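Local structure of prolyl-tRNA synthetase (Naegleria fowleri, 6UYH) at residues Q72-P77 with L142-N147; V300-L305 with L357-G362; E452-E457 with G471-L476; E197-P202 with G277-V282. The protein probably joins proline to its cognate tRNA in an ATP-dependent reaction, and is held here with the inhibitor halofuginone and an ATP analogue. One frame throughout, in Å; residues are numbered along the deposited sequence.

Interaction 1. Residues Q72-P77 with L142-N147; sequences QNVMFP and LNQWTN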
loop_
_atom_site.group_PDB
_atom_site.type_symbol
_atom_site.label_atom_id
_atom_site.label_comp_id
_atom_site.label_asym_id
_atom_site.label_seq_id
_atom_site.Cartn_x
_atom_site.Cartn_y
_atom_site.Cartn_z
ATOM N N GLN A 72 -6.644 -10.844 8.000
ATOM C CA GLN A 72 -6.262 -10.895 6.588
ATOM C C GLN A 72 -6.426 -9.538 5.922
ATOM O O GLN A 72 -7.401 -8.822 6.184
ATOM C CB GLN A 72 -7.101 -11.917 5.820
ATOM C CG GLN A 72 -7.139 -13.295 6.428
ATOM C CD GLN A 72 -8.007 -14.220 5.594
ATOM O OE1 GLN A 72 -7.505 -14.952 4.755
ATOM N NE2 GLN A 72 -9.319 -14.166 5.809
ATOM N N ASN A 73 -5.500 -9.199 5.014
ATOM C CA ASN A 73 -5.583 -7.914 4.324
ATOM C C ASN A 73 -6.522 -7.995 3.127
ATOM O O ASN A 73 -6.583 -9.014 2.426
ATOM C CB ASN A 73 -4.205 -7.446 3.846
ATOM C CG ASN A 73 -3.318 -6.998 4.986
ATOM O OD1 ASN A 73 -3.784 -6.833 6.120
ATOM N ND2 ASN A 73 -2.037 -6.781 4.691
ATOM N N VAL A 74 -7.245 -6.903 2.892
ATOM C CA VAL A 74 -8.202 -6.771 1.798
ATOM C C VAL A 74 -8.022 -5.395 1.162
ATOM O O VAL A 74 -7.190 -4.597 1.592
ATOM C CB VAL A 74 -9.657 -6.932 2.280
ATOM C CG1 VAL A 74 -9.881 -8.334 2.826
ATOM C CG2 VAL A 74 -9.981 -5.875 3.348
ATOM N N MET A 75 -8.841 -5.098 0.145
ATOM C CA MET A 75 -8.957 -3.717 -0.320
ATOM C C MET A 75 -10.388 -3.459 -0.776
ATOM O O MET A 75 -10.829 -4.012 -1.791
ATOM C CB MET A 75 -7.980 -3.402 -1.449
ATOM C CG MET A 75 -7.980 -1.904 -1.809
ATOM S SD MET A 75 -7.552 -0.849 -0.396
ATOM C CE MET A 75 -5.983 -1.555 0.088
ATOM N N PHE A 76 -11.083 -2.600 -0.053
ATOM C CA PHE A 76 -12.408 -2.120 -0.422
ATOM C C PHE A 76 -12.288 -0.789 -1.146
ATOM O O PHE A 76 -11.230 -0.149 -1.124
ATOM C CB PHE A 76 -13.274 -1.966 0.826
ATOM C CG PHE A 76 -13.908 -3.242 1.317
ATOM C CD1 PHE A 76 -13.168 -4.178 2.019
ATOM C CD2 PHE A 76 -15.263 -3.473 1.121
ATOM C CE1 PHE A 76 -13.768 -5.350 2.506
ATOM C CE2 PHE A 76 -15.872 -4.626 1.602
ATOM C CZ PHE A 76 -15.123 -5.566 2.296
ATOM N N PRO A 77 -13.362 -0.326 -1.801
ATOM C CA PRO A 77 -13.250 0.855 -2.668
ATOM C C PRO A 77 -13.100 2.184 -1.926
ATOM O O PRO A 77 -13.473 2.353 -0.760
ATOM C CB PRO A 77 -14.564 0.829 -3.463
ATOM C CG PRO A 77 -14.940 -0.619 -3.501
ATOM C CD PRO A 77 -14.589 -1.088 -2.100
ATOM N N LEU A 142 -10.605 -8.594 9.146
ATOM C CA LEU A 142 -10.021 -8.036 7.933
ATOM C C LEU A 142 -9.347 -6.707 8.243
ATOM O O LEU A 142 -9.734 -5.995 9.172
ATOM C CB LEU A 142 -11.090 -7.839 6.860
ATOM C CG LEU A 142 -11.901 -9.091 6.488
ATOM C CD1 LEU A 142 -12.957 -8.758 5.432
ATOM C CD2 LEU A 142 -10.997 -10.244 6.010
ATOM N N ASN A 143 -8.342 -6.372 7.441
ATOM C CA ASN A 143 -7.567 -5.155 7.616
ATOM C C ASN A 143 -7.278 -4.574 6.240
ATOM O O ASN A 143 -7.163 -5.317 5.262
ATOM C CB ASN A 143 -6.253 -5.450 8.367
ATOM C CG ASN A 143 -5.342 -4.256 8.441
ATOM O OD1 ASN A 143 -5.602 -3.320 9.201
ATOM N ND2 ASN A 143 -4.260 -4.273 7.654
ATOM N N GLN A 144 -7.179 -3.251 6.152
ATOM C CA GLN A 144 -6.687 -2.680 4.902
ATOM C C GLN A 144 -5.821 -1.457 5.175
ATOM O O GLN A 144 -6.083 -0.688 6.102
ATOM C CB GLN A 144 -7.831 -2.331 3.929
ATOM C CG GLN A 144 -8.954 -1.491 4.504
ATOM C CD GLN A 144 -10.024 -1.188 3.463
ATOM O OE1 GLN A 144 -10.201 -1.946 2.511
ATOM N NE2 GLN A 144 -10.745 -0.079 3.643
ATOM N N TRP A 145 -4.767 -1.316 4.363
ATOM C CA TRP A 145 -3.874 -0.161 4.359
ATOM C C TRP A 145 -4.325 0.755 3.225
ATOM O O TRP A 145 -4.205 0.386 2.050
ATOM C CB TRP A 145 -2.423 -0.605 4.153
ATOM C CG TRP A 145 -1.918 -1.497 5.231
ATOM C CD1 TRP A 145 -1.944 -2.864 5.257
ATOM C CD2 TRP A 145 -1.290 -1.083 6.443
ATOM N NE1 TRP A 145 -1.378 -3.325 6.421
ATOM C CE2 TRP A 145 -0.983 -2.249 7.176
ATOM C CE3 TRP A 145 -0.983 0.165 6.997
ATOM C CZ2 TRP A 145 -0.368 -2.209 8.425
ATOM C CZ3 TRP A 145 -0.371 0.210 8.224
ATOM C CH2 TRP A 145 -0.073 -0.972 8.935
ATOM N N THR A 146 -4.863 1.930 3.565
ATOM C CA THR A 146 -5.551 2.762 2.585
ATOM C C THR A 146 -5.290 4.235 2.854
ATOM O O THR A 146 -4.831 4.631 3.936
ATOM C CB THR A 146 -7.083 2.560 2.598
ATOM O OG1 THR A 146 -7.620 3.115 3.806
ATOM C CG2 THR A 146 -7.471 1.114 2.548
ATOM N N ASN A 147 -5.648 5.060 1.867
ATOM C CA ASN A 147 -5.767 6.497 2.090
ATOM C C ASN A 147 -7.184 6.864 2.527
ATOM O O ASN A 147 -8.150 6.170 2.230
ATOM C CB ASN A 147 -5.348 7.297 0.843
ATOM C CG ASN A 147 -6.113 6.921 -0.404
ATOM O OD1 ASN A 147 -6.719 5.861 -0.496
ATOM N ND2 ASN A 147 -6.060 7.799 -1.396
HETATM O O HOH W 1 -4.618 -3.764 2.591
HETATM O O HOH W 2 -12.740 1.244 1.706
#

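Interaction 2. Residues V300-L305 with L357-G362; sequences VVVIPL and LRIEVG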
loop_
_atom_site.group_PDB
_atom_site.type_symbol
_atom_site.label_atom_id
_atom_site.label_comp_id
_atom_site.label_asym_id
_atom_site.label_seq_id
_atom_site.Cartn_x
_atom_site.Cartn_y
_atom_site.Cartn_z
ATOM N N VAL A 300 23.290 3.476 10.009
ATOM C CA VAL A 300 24.699 3.765 10.261
ATOM C C VAL A 300 25.282 4.372 8.997
ATOM O O VAL A 300 25.125 3.808 7.912
ATOM C CB VAL A 300 25.495 2.501 10.653
ATOM C CG1 VAL A 300 26.953 2.860 10.942
ATOM C CG2 VAL A 300 24.862 1.797 11.847
ATOM N N VAL A 301 25.944 5.519 9.125
ATOM C CA VAL A 301 26.695 6.110 8.020
ATOM C C VAL A 301 28.178 6.017 8.352
ATOM O O VAL A 301 28.596 6.355 9.467
ATOM C CB VAL A 301 26.261 7.563 7.735
ATOM C CG1 VAL A 301 26.460 8.471 8.956
ATOM C CG2 VAL A 301 26.995 8.112 6.503
ATOM N N VAL A 302 28.967 5.522 7.397
ATOM C CA VAL A 302 30.409 5.358 7.563
ATOM C C VAL A 302 31.102 6.467 6.789
ATOM O O VAL A 302 30.827 6.670 5.600
ATOM C CB VAL A 302 30.878 3.973 7.079
ATOM C CG1 VAL A 302 32.365 3.772 7.386
ATOM C CG2 VAL A 302 30.055 2.869 7.713
ATOM N N ILE A 303 31.989 7.196 7.457
ATOM C CA ILE A 303 32.653 8.327 6.814
ATOM C C ILE A 303 34.166 8.179 6.931
ATOM O O ILE A 303 34.716 8.239 8.038
ATOM C CB ILE A 303 32.176 9.660 7.410
ATOM C CG1 ILE A 303 30.650 9.766 7.317
ATOM C CG2 ILE A 303 32.838 10.831 6.699
ATOM C CD1 ILE A 303 30.092 11.089 7.784
ATOM N N PRO A 304 34.876 7.973 5.823
ATOM C CA PRO A 304 36.342 7.985 5.877
ATOM C C PRO A 304 36.850 9.419 5.870
ATOM O O PRO A 304 36.390 10.250 5.085
ATOM C CB PRO A 304 36.749 7.235 4.604
ATOM C CG PRO A 304 35.632 7.498 3.650
ATOM C CD PRO A 304 34.370 7.632 4.481
ATOM N N LEU A 305 37.793 9.707 6.761
ATOM C CA LEU A 305 38.409 11.026 6.840
ATOM C C LEU A 305 39.618 11.068 5.912
ATOM O O LEU A 305 40.574 10.304 6.095
ATOM C CB LEU A 305 38.814 11.341 8.277
ATOM C CG LEU A 305 37.691 11.127 9.290
ATOM C CD1 LEU A 305 38.133 11.509 10.691
ATOM C CD2 LEU A 305 36.455 11.911 8.879
ATOM N N LEU A 357 23.449 6.606 13.927
ATOM C CA LEU A 357 24.822 6.302 14.312
ATOM C C LEU A 357 25.771 6.638 13.174
ATOM O O LEU A 357 25.512 6.289 12.018
ATOM C CB LEU A 357 24.972 4.831 14.704
ATOM C CG LEU A 357 26.348 4.367 15.184
ATOM C CD1 LEU A 357 26.766 5.070 16.491
ATOM C CD2 LEU A 357 26.356 2.859 15.350
ATOM N N ARG A 358 26.863 7.319 13.505
ATOM C CA ARG A 358 27.918 7.640 12.555
ATOM C C ARG A 358 29.208 6.949 12.974
ATOM O O ARG A 358 29.568 6.951 14.156
ATOM C CB ARG A 358 28.131 9.155 12.473
ATOM C CG ARG A 358 29.331 9.595 11.656
ATOM C CD ARG A 358 29.373 11.114 11.526
ATOM N NE ARG A 358 29.931 11.788 12.699
ATOM C CZ ARG A 358 29.325 12.759 13.377
ATOM N NH1 ARG A 358 28.126 13.190 13.012
ATOM N NH2 ARG A 358 29.929 13.308 14.426
ATOM N N ILE A 359 29.891 6.344 12.006
ATOM C CA ILE A 359 31.218 5.771 12.206
ATOM C C ILE A 359 32.203 6.646 11.447
ATOM O O ILE A 359 32.058 6.844 10.234
ATOM C CB ILE A 359 31.290 4.309 11.740
ATOM C CG1 ILE A 359 30.372 3.441 12.607
ATOM C CG2 ILE A 359 32.741 3.790 11.767
ATOM C CD1 ILE A 359 30.359 1.977 12.245
ATOM N N GLU A 360 33.184 7.197 12.165
ATOM C CA GLU A 360 34.254 7.994 11.577
ATOM C C GLU A 360 35.524 7.154 11.581
ATOM O O GLU A 360 35.958 6.694 12.641
ATOM C CB GLU A 360 34.475 9.292 12.358
ATOM C CG GLU A 360 33.232 10.151 12.557
ATOM C CD GLU A 360 33.462 11.272 13.559
ATOM O OE1 GLU A 360 34.622 11.460 13.990
ATOM O OE2 GLU A 360 32.486 11.963 13.922
ATOM N N VAL A 361 36.109 6.949 10.404
ATOM C CA VAL A 361 37.318 6.146 10.249
ATOM C C VAL A 361 38.452 7.087 9.868
ATOM O O VAL A 361 38.520 7.560 8.726
ATOM C CB VAL A 361 37.144 5.041 9.201
ATOM C CG1 VAL A 361 38.357 4.124 9.207
ATOM C CG2 VAL A 361 35.867 4.258 9.461
ATOM N N GLY A 362 39.347 7.355 10.816
ATOM C CA GLY A 362 40.452 8.255 10.588
ATOM C C GLY A 362 41.797 7.559 10.656
ATOM O O GLY A 362 41.931 6.464 11.214
#

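Interaction 3. Residues E452-E457 with G471-L476; sequences EKSKLE and GAAKSL. With EDO (1,2-ethanediol), chain P.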
loop_
_atom_site.group_PDB
_atom_site.type_symbol
_atom_site.label_atom_id
_atom_site.label_comp_id
_atom_site.label_asym_id
_atom_site.label_seq_id
_atom_site.Cartn_x
_atom_site.Cartn_y
_atom_site.Cartn_z
ATOM N N GLU A 452 -14.895 24.592 28.659
ATOM C CA GLU A 452 -15.209 26.013 28.529
ATOM C C GLU A 452 -14.486 26.843 29.587
ATOM O O GLU A 452 -13.976 27.933 29.288
ATOM C CB GLU A 452 -16.723 26.231 28.619
ATOM N N LYS A 453 -14.428 26.343 30.829
ATOM C CA LYS A 453 -13.820 27.115 31.908
ATOM C C LYS A 453 -12.308 27.198 31.744
ATOM O O LYS A 453 -11.722 28.272 31.915
ATOM C CB LYS A 453 -14.175 26.504 33.266
ATOM C CG LYS A 453 -13.758 27.348 34.473
ATOM C CD LYS A 453 -14.189 26.658 35.766
ATOM C CE LYS A 453 -13.822 27.465 36.995
ATOM N NZ LYS A 453 -14.077 26.627 38.207
ATOM N N SER A 454 -11.657 26.078 31.419
ATOM C CA SER A 454 -10.216 26.123 31.191
ATOM C C SER A 454 -9.873 26.995 29.990
ATOM O O SER A 454 -8.863 27.704 30.013
ATOM C CB SER A 454 -9.646 24.708 31.016
ATOM O OG SER A 454 -10.149 24.070 29.855
ATOM N N LYS A 455 -10.714 26.987 28.948
ATOM C CA LYS A 455 -10.454 27.832 27.780
ATOM C C LYS A 455 -10.475 29.311 28.150
ATOM O O LYS A 455 -9.649 30.093 27.666
ATOM C CB LYS A 455 -11.476 27.545 26.681
ATOM C CG LYS A 455 -11.198 28.251 25.356
ATOM C CD LYS A 455 -12.276 27.916 24.341
ATOM C CE LYS A 455 -12.001 28.559 22.996
ATOM N NZ LYS A 455 -12.136 30.037 23.069
ATOM N N LEU A 456 -11.414 29.712 29.009
ATOM C CA LEU A 456 -11.493 31.108 29.428
ATOM C C LEU A 456 -10.288 31.528 30.264
ATOM O O LEU A 456 -9.864 32.686 30.196
ATOM C CB LEU A 456 -12.781 31.343 30.212
ATOM C CG LEU A 456 -14.049 31.488 29.371
ATOM C CD1 LEU A 456 -15.265 31.006 30.152
ATOM C CD2 LEU A 456 -14.236 32.934 28.929
ATOM N N GLU A 457 -9.723 30.615 31.047
ATOM C CA GLU A 457 -8.618 30.932 31.939
ATOM C C GLU A 457 -7.265 30.539 31.362
ATOM O O GLU A 457 -6.250 30.651 32.054
ATOM C CB GLU A 457 -8.838 30.252 33.294
ATOM C CG GLU A 457 -10.199 30.570 33.908
ATOM C CD GLU A 457 -10.420 29.927 35.276
ATOM O OE1 GLU A 457 -9.501 29.247 35.788
ATOM O OE2 GLU A 457 -11.522 30.105 35.837
ATOM N N GLY A 471 -6.076 26.697 23.987
ATOM C CA GLY A 471 -5.600 26.437 25.323
ATOM C C GLY A 471 -6.552 25.642 26.179
ATOM O O GLY A 471 -6.224 25.326 27.324
ATOM N N ALA A 472 -7.727 25.300 25.653
ATOM C CA ALA A 472 -8.708 24.552 26.425
ATOM C C ALA A 472 -8.202 23.149 26.731
ATOM O O ALA A 472 -7.495 22.527 25.933
ATOM C CB ALA A 472 -10.030 24.459 25.669
ATOM N N ALA A 473 -8.579 22.648 27.900
ATOM C CA ALA A 473 -8.275 21.277 28.276
ATOM C C ALA A 473 -9.410 20.380 27.815
ATOM O O ALA A 473 -10.586 20.719 27.973
ATOM C CB ALA A 473 -8.098 21.147 29.791
ATOM N N LYS A 474 -9.064 19.228 27.254
ATOM C CA LYS A 474 -10.096 18.254 26.938
ATOM C C LYS A 474 -9.733 16.920 27.567
ATOM O O LYS A 474 -8.621 16.720 28.060
ATOM C CB LYS A 474 -10.306 18.119 25.431
ATOM C CG LYS A 474 -9.164 17.512 24.691
ATOM C CD LYS A 474 -9.465 17.551 23.191
ATOM C CE LYS A 474 -9.587 16.166 22.581
ATOM N NZ LYS A 474 -10.260 16.243 21.252
ATOM N N SER A 475 -10.702 16.013 27.600
ATOM C CA SER A 475 -10.417 14.706 28.158
ATOM C C SER A 475 -9.510 13.958 27.195
ATOM O O SER A 475 -9.709 13.988 25.975
ATOM C CB SER A 475 -11.701 13.918 28.418
ATOM O OG SER A 475 -12.283 13.530 27.200
ATOM N N LEU A 476 -8.475 13.339 27.741
ATOM C CA LEU A 476 -7.549 12.557 26.937
ATOM C C LEU A 476 -7.892 11.075 27.040
ATOM O O LEU A 476 -8.208 10.432 26.036
ATOM C CB LEU A 476 -6.114 12.858 27.386
ATOM C CG LEU A 476 -5.804 14.366 27.390
ATOM C CD1 LEU A 476 -4.395 14.630 27.938
ATOM C CD2 LEU A 476 -6.002 14.992 25.998
HETATM C C1 EDO P . -13.158 20.079 20.271
HETATM O O1 EDO P . -12.674 20.825 19.151
HETATM C C2 EDO P . -12.553 18.686 20.219
HETATM O O2 EDO P . -11.136 18.813 20.065
#

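Interaction 4. Residues E197-P202 with G277-V282; sequences ELLAVP and GVMIMV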
loop_
_atom_site.group_PDB
_atom_site.type_symbol
_atom_site.label_atom_id
_atom_site.label_comp_id
_atom_site.label_asym_id
_atom_site.label_seq_id
_atom_site.Cartn_x
_atom_site.Cartn_y
_atom_site.Cartn_z
ATOM N N GLU A 197 8.256 0.288 20.642
ATOM C CA GLU A 197 9.324 -0.563 20.117
ATOM C C GLU A 197 9.856 -0.086 18.764
ATOM O O GLU A 197 11.034 -0.298 18.467
ATOM C CB GLU A 197 8.847 -2.014 20.007
ATOM C CG GLU A 197 8.572 -2.668 21.359
ATOM C CD GLU A 197 7.962 -4.068 21.251
ATOM O OE1 GLU A 197 7.325 -4.501 22.233
ATOM O OE2 GLU A 197 8.111 -4.735 20.197
ATOM N N LEU A 198 9.037 0.556 17.934
ATOM C CA LEU A 198 9.503 1.078 16.653
ATOM C C LEU A 198 9.881 2.554 16.717
ATOM O O LEU A 198 10.939 2.946 16.210
ATOM C CB LEU A 198 8.436 0.879 15.565
ATOM C CG LEU A 198 8.167 -0.563 15.134
ATOM C CD1 LEU A 198 7.159 -0.588 13.997
ATOM C CD2 LEU A 198 9.470 -1.229 14.727
ATOM N N LEU A 199 9.023 3.384 17.313
ATOM C CA LEU A 199 9.179 4.839 17.289
ATOM C C LEU A 199 9.802 5.416 18.553
ATOM O O LEU A 199 10.056 6.629 18.594
ATOM C CB LEU A 199 7.813 5.502 17.045
ATOM C CG LEU A 199 7.061 4.962 15.815
ATOM C CD1 LEU A 199 5.709 5.641 15.650
ATOM C CD2 LEU A 199 7.891 5.100 14.533
ATOM N N ALA A 200 10.043 4.586 19.574
ATOM C CA ALA A 200 10.600 5.016 20.861
ATOM C C ALA A 200 9.770 6.134 21.496
ATOM O O ALA A 200 10.306 7.037 22.137
ATOM C CB ALA A 200 12.069 5.434 20.716
ATOM N N VAL A 201 8.454 6.070 21.329
ATOM C CA VAL A 201 7.529 7.052 21.896
ATOM C C VAL A 201 6.722 6.372 22.999
ATOM O O VAL A 201 6.070 5.356 22.738
ATOM C CB VAL A 201 6.586 7.638 20.833
ATOM C CG1 VAL A 201 5.478 8.449 21.516
ATOM C CG2 VAL A 201 7.356 8.511 19.838
ATOM N N PRO A 202 6.704 6.903 24.218
ATOM C CA PRO A 202 5.920 6.273 25.284
ATOM C C PRO A 202 4.444 6.612 25.157
ATOM O O PRO A 202 4.068 7.664 24.635
ATOM C CB PRO A 202 6.521 6.881 26.560
ATOM C CG PRO A 202 6.935 8.260 26.131
ATOM C CD PRO A 202 7.442 8.084 24.697
ATOM N N GLY A 277 4.312 12.141 12.730
ATOM C CA GLY A 277 4.366 13.461 13.342
ATOM C C GLY A 277 4.728 13.398 14.812
ATOM O O GLY A 277 5.539 14.192 15.299
ATOM N N VAL A 278 4.131 12.453 15.538
ATOM C CA VAL A 278 4.461 12.281 16.949
ATOM C C VAL A 278 5.941 11.972 17.103
ATOM O O VAL A 278 6.643 12.583 17.920
ATOM C CB VAL A 278 3.590 11.175 17.572
ATOM C CG1 VAL A 278 4.017 10.933 19.023
ATOM C CG2 VAL A 278 2.122 11.585 17.531
ATOM N N MET A 279 6.436 11.031 16.298
ATOM C CA MET A 279 7.842 10.643 16.334
ATOM C C MET A 279 8.751 11.857 16.189
ATOM O O MET A 279 9.706 12.038 16.957
ATOM C CB MET A 279 8.116 9.630 15.212
ATOM C CG MET A 279 9.555 9.102 15.181
ATOM S SD MET A 279 9.866 8.218 13.623
ATOM C CE MET A 279 9.935 9.562 12.433
ATOM N N ILE A 280 8.448 12.716 15.215
ATOM C CA ILE A 280 9.288 13.876 14.945
ATOM C C ILE A 280 9.167 14.916 16.060
ATOM O O ILE A 280 10.172 15.459 16.531
ATOM C CB ILE A 280 8.928 14.472 13.575
ATOM C CG1 ILE A 280 9.223 13.444 12.475
ATOM C CG2 ILE A 280 9.662 15.797 13.366
ATOM C CD1 ILE A 280 8.714 13.867 11.101
ATOM N N MET A 281 7.936 15.225 16.491
ATOM C CA MET A 281 7.768 16.223 17.541
ATOM C C MET A 281 8.403 15.783 18.851
ATOM O O MET A 281 8.887 16.630 19.616
ATOM C CB MET A 281 6.283 16.535 17.769
ATOM C CG MET A 281 5.653 17.333 16.636
ATOM S SD MET A 281 3.888 17.624 16.963
ATOM C CE MET A 281 3.476 18.619 15.527
ATOM N N VAL A 282 8.391 14.477 19.143
ATOM C CA VAL A 282 8.981 13.996 20.390
ATOM C C VAL A 282 10.507 14.033 20.310
ATOM O O VAL A 282 11.175 14.563 21.208
ATOM C CB VAL A 282 8.458 12.585 20.731
ATOM C CG1 VAL A 282 9.237 12.000 21.907
ATOM C CG2 VAL A 282 6.961 12.625 21.063
#

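Interaction 1. Residues Q72-P77 with L142-N147
Gln72 and Asn73 pair in parallel with Leu142 and Asn143. Two backbone bonds hold the pair: Asn143 N to Gln72 O and Val74 N to Asn143 O, each 2.9 Å. Side-chain amides add two more. Asn73 and Asn143 lie side by side, and Asn143 ND2 gives a nearly straight bond (3.0 Å) to Asn73 OD1. The donor sits above the carbonyl plane of Asn73, and the two amide planes are 46° apart. The other ends are held too: Asn143 OD1 by Gln168, Asn73 ND2 by Glu56 of the second subunit. Gln144 OE1 takes Phe76 N at 2.8 Å, in its carbonyl plane. Segment 72-77 is consistent with the end of motif 1 of a class II synthetase, with Pro77 at the dimer interface, and 142-147 with the first strand of motif 2. Two waters bridge the segments. One joins Val74 O to Trp145 N; the other joins Pro77 O to Gln144 NE2, which Glu169 also binds. Two apolar contacts complete the pairing. Val74 CG1 meets Leu142 CD2 at 3.9 Å, the side chains crossing at about a right angle. Met75, bent at chi2 (58°), brings SD to 3.5 Å from Thr146 CG2.

Interaction 2. Residues V300-L305 with L357-G362
Val300 and Leu357 lie side by side at the start of a parallel strand pair, with Val300 CG2 at 4.0 Å from Leu357 CD2. Val300 CG1 is anti to the backbone N (chi1 -179°) and reaches Ile359 CD1 at 3.8 Å. Further along the same face, Val302 CG1 meets Val361 CG2 at 4.1 Å. Helix 313-328 packs on this side, with Thr319 against Val302, Pro304 and Val361. The other face carries Val301, Ile303, Arg358 and Glu360. Val301 CG1 runs beside Arg358 CB, and Ile303 CD1 touches Arg358 CD at 3.8 Å. Arg358 starts extended and bends at chi3 (81°). Its NE and NH2 both grip Glu360 OE2, at 2.8 and 2.9 Å, with the oxygen close to the guanidinium plane. NH1 pairs with Glu351, and Tyr347 makes a cation-pi contact. Arg358 thus has acidic partners in Glu360 and in Glu351 of helix 343-353. Leu305 CD1 closes the far end on Gly362 CA. Five backbone bonds run between the strands, from Val301 N on Leu357 O to Leu305 N on Val361 O. The pair joins the middle strand, 357-361, to its neighbour 300-304 in the five-stranded mixed sheet of the anticodon-binding domain, as in other class IIa synthetases.

Interaction 3. Residues E452-E457 with G471-L476
Ser454 meets Ala473 through one hydrogen bond, the main link between helix 444-457 and the chain leading into strand 474-479. Ala473 N-H donates to Ser454 OG at 2.9 Å, and the bond is almost straight at 171°. OG lies between the backbone N and the carbonyl carbon (chi1 65°). In this position it also bonds Ile450 O, one turn back in the helix. Ala473 CB sits 3.6 Å from the same oxygen, and Leu430 of helix 423-431 touches both residues. Lys455 follows. Its CB packs on Ala472 CB at 3.6 Å, and CG touches the same methyl at 4.0 Å. The rest of the lysine leads away from the contact, bending at chi4. On the other segment, Lys474 also points its end elsewhere: NZ bonds a 1,2-ethanediol oxygen, O2, at 3.0 Å. That molecule probably comes from the crystallisation liquor, and Lys154 binds it too. The contact lies in the C-terminal domain of the synthetase, where helix 444-457 packs against Ala472 and Ala473. The chemistry is sparing. A buried serine hydroxyl serves as acceptor for the backbone N-H of Ala473 and as donor to its own helix, so one oxygen ties segment 471-476 to the helix.

Interaction 4. Residues E197-P202 with G277-V282
Leu199, Val201, Val278, Met279 and Val282 meet with no ring, amide or other flat group among them, so there are no faces or edges to assign. The contact is aliphatic and sulfur to carbon throughout. It lies in the class II catalytic core. Helix 274-283 follows strand 261-272, an arrangement consistent with motif 3, and Arg274 at its start lines the pocket of the ATP analogue. The partner is the C-terminal end of helix 177-198 and the chain that follows it. Ala200 has a positive phi (55°) and turns the chain there, and the CB atoms of Leu199 and Val201, on either side of it in sequence, both point toward helix 274-283. Leu199 crosses Met279 at about a right angle, with CD2 on SD at 3.8 Å. The methionine is extended to SD and bends at chi3 (72°), which places CE. No hydrogen bond runs between the two segments. Leu199 O bonds His283 NE2, one residue past the second segment. Thr225 of strand 219-227 touches both Val201 and Val278, and Ala409 of helix 391-415 packs on Val282. The side chain of Val278 is about 7 Å from the bound ATP analogue at the nearest atoms. Val201 fits against the helix with both methyls. CG1, anti to the backbone N, meets Val278 CG1 at 3.8 Å; CG2 lies 4.1 Å from Met279 CA and 4.3 Å from Val282 CG2.

In the fold
From the N terminus, interaction 1 comes first and closes a loop of 64 residues within the catalytic part, next to the second subunit. Interaction 4 follows and closes 74 residues, just over half of them strand, bringing the end of helix 177-198 to helix 274-283. Strand 300-304 comes next after that helix and opens interaction 2, which closes 51 residues in the anticodon-binding domain. Interaction 3 is last and shortest, with 13 residues between its segments in the C-terminal domain. None nests in or crosses another, and none touch. Interaction 4 lies nearest the centre of the chain, while interactions 2 and 3 stand on opposite sides of it, with centres about 49 Å apart.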